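Local coordinates for protein ftsY (Mycoplasma mycoides, PDB 1ZU4) that is the FtsY receptor of the signal recognition particle, an SRP54-type protein with a helical-bundle N domain and a P-loop NTPase-fold G domain, at residues Q246-S251 / E278-P283. Residues are numbered along the deposited sequence; the frame is centred on the assembly and turned at random.
Sequences QAEEFS and ELLNIP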
# COMPACT_ATOMS: atom_id res chain seq x y z
N GLN A 246 -2.52 5.50 -12.41
CA GLN A 246 -3.52 4.47 -12.60
C GLN A 246 -4.32 4.21 -11.32
O GLN A 246 -5.54 4.01 -11.40
CB GLN A 246 -2.86 3.17 -13.06
CG GLN A 246 -2.33 3.25 -14.47
CD GLN A 246 -3.31 2.70 -15.46
OE1 GLN A 246 -3.84 1.60 -15.24
NE2 GLN A 246 -3.56 3.43 -16.56
N ALA A 247 -3.64 4.23 -10.16
CA ALA A 247 -4.32 4.03 -8.88
C ALA A 247 -5.29 5.18 -8.63
O ALA A 247 -6.39 4.95 -8.19
CB ALA A 247 -3.33 3.91 -7.74
N GLU A 248 -4.91 6.43 -8.97
CA GLU A 248 -5.88 7.53 -8.89
C GLU A 248 -7.14 7.30 -9.76
O GLU A 248 -8.25 7.63 -9.36
CB GLU A 248 -5.22 8.88 -9.23
CG GLU A 248 -6.22 10.10 -9.17
CD GLU A 248 -6.75 10.44 -7.76
OE1 GLU A 248 -6.55 9.68 -6.80
OE2 GLU A 248 -7.45 11.50 -7.62
N GLU A 249 -6.96 6.74 -10.95
CA GLU A 249 -8.11 6.57 -11.83
C GLU A 249 -9.03 5.54 -11.19
O GLU A 249 -10.24 5.63 -11.29
CB GLU A 249 -7.69 6.17 -13.24
CG GLU A 249 -6.75 7.21 -13.95
CD GLU A 249 -6.28 6.74 -15.35
OE1 GLU A 249 -7.09 6.12 -16.09
OE2 GLU A 249 -5.13 7.03 -15.71
N PHE A 250 -8.45 4.54 -10.53
CA PHE A 250 -9.27 3.49 -9.95
C PHE A 250 -10.03 4.02 -8.74
O PHE A 250 -11.11 3.57 -8.44
CB PHE A 250 -8.43 2.27 -9.53
CG PHE A 250 -9.24 1.03 -9.38
CD1 PHE A 250 -9.41 0.16 -10.46
CD2 PHE A 250 -9.89 0.76 -8.19
CE1 PHE A 250 -10.20 -0.97 -10.35
CE2 PHE A 250 -10.71 -0.37 -8.07
CZ PHE A 250 -10.85 -1.24 -9.14
N SER A 251 -9.43 4.97 -8.02
CA SER A 251 -10.09 5.57 -6.87
C SER A 251 -11.46 6.19 -7.18
O SER A 251 -12.14 6.59 -6.25
CB SER A 251 -9.17 6.57 -6.13
OG SER A 251 -9.12 7.83 -6.77
N GLU A 278 0.61 12.68 -2.35
CA GLU A 278 0.23 13.90 -3.11
C GLU A 278 -0.93 13.64 -4.08
O GLU A 278 -1.95 14.32 -4.01
CB GLU A 278 1.43 14.47 -3.89
CG GLU A 278 1.11 15.72 -4.73
CD GLU A 278 0.75 16.90 -3.88
OE1 GLU A 278 1.28 17.04 -2.76
OE2 GLU A 278 -0.10 17.67 -4.35
N LEU A 279 -0.79 12.66 -4.97
CA LEU A 279 -1.80 12.46 -5.97
C LEU A 279 -3.12 11.89 -5.44
O LEU A 279 -4.15 12.35 -5.87
CB LEU A 279 -1.31 11.59 -7.14
CG LEU A 279 -2.11 11.85 -8.44
CD1 LEU A 279 -1.74 13.23 -9.03
CD2 LEU A 279 -1.93 10.75 -9.50
N LEU A 280 -3.08 10.89 -4.55
CA LEU A 280 -4.28 10.16 -4.08
C LEU A 280 -4.83 10.69 -2.81
O LEU A 280 -6.02 10.65 -2.64
CB LEU A 280 -4.02 8.63 -3.90
CG LEU A 280 -3.91 7.84 -5.24
CD1 LEU A 280 -2.53 7.94 -5.82
CD2 LEU A 280 -4.26 6.37 -5.03
N ASN A 281 -3.96 11.18 -1.94
CA ASN A 281 -4.32 11.63 -0.60
C ASN A 281 -5.02 10.54 0.18
O ASN A 281 -6.05 10.80 0.86
CB ASN A 281 -5.21 12.88 -0.68
CG ASN A 281 -5.27 13.60 0.62
OD1 ASN A 281 -4.35 13.50 1.43
ND2 ASN A 281 -6.38 14.33 0.85
N ILE A 282 -4.51 9.31 0.04
CA ILE A 282 -5.08 8.15 0.72
C ILE A 282 -3.90 7.50 1.46
O ILE A 282 -2.84 7.39 0.87
CB ILE A 282 -5.71 7.11 -0.27
CG1 ILE A 282 -6.94 7.66 -0.98
CG2 ILE A 282 -6.11 5.84 0.47
CD1 ILE A 282 -7.26 6.96 -2.31
N PRO A 283 -4.09 7.06 2.72
CA PRO A 283 -2.95 6.49 3.43
C PRO A 283 -2.51 5.16 2.89
O PRO A 283 -3.34 4.27 2.57
CB PRO A 283 -3.47 6.29 4.84
CG PRO A 283 -4.78 6.99 4.91
CD PRO A 283 -5.32 7.04 3.55
O HOH W 1 -7.90 9.58 -4.30
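Leu280 packs against Ala247 and Glu248 where the C-terminal part of helix 241-250 meets the last turn of helix 272-280. The backbones come closest at Glu248 and Leu280, with 5.7 Å between their CA atoms. These three residues form the tight part. Leu280 CD2 lies 3.8 Å from Ala247 CB and also touches the Ala247 carbonyl carbon. Both residues are buried. Ala247 continues onto Leu233 and Ile235 of strand 230-236, and Leu280 onto Val244. The Glu248 and Leu280 side chains run by one another, pointing opposite ways. Glu248 has CG anti to its backbone N (chi1 180°), and a bend at chi2 (67°) sets CD. The carboxylate then lies beside Leu279 O and Leu280. OE1 is the oxygen that touches Leu280, 3.6 Å from both its CA and its CG.

Both helices belong to the G domain, a P-loop NTPase fold with a largely parallel sheet. Helix 241-250 follows strand 230-236, and helix 272-280 leads into strand 284-288. Asn281, the first residue beyond the helix, leaves helical geometry with positive phi (56°), and the chain then turns into the next strand.

The outer side is looser. Glu248 CB meets Leu279 CD2 at 3.8 Å, and Leu279, an exposed residue, also rests on Val244 and Ile245. No direct hydrogen bond joins the two segments. One water bridges them instead. It donates to Glu248 OE1 at 2.8 Å and to Leu280 O at 2.7 Å, so it serves a backbone carbonyl at the helix end. Ser251 OG bonds back to Glu248 O at 2.7 Å, within its own segment. Beyond the water the contact thins out: Ser251 CB reaches Ile282 CD1 only at 4.3 Å, and Ile282 also leans on Val256.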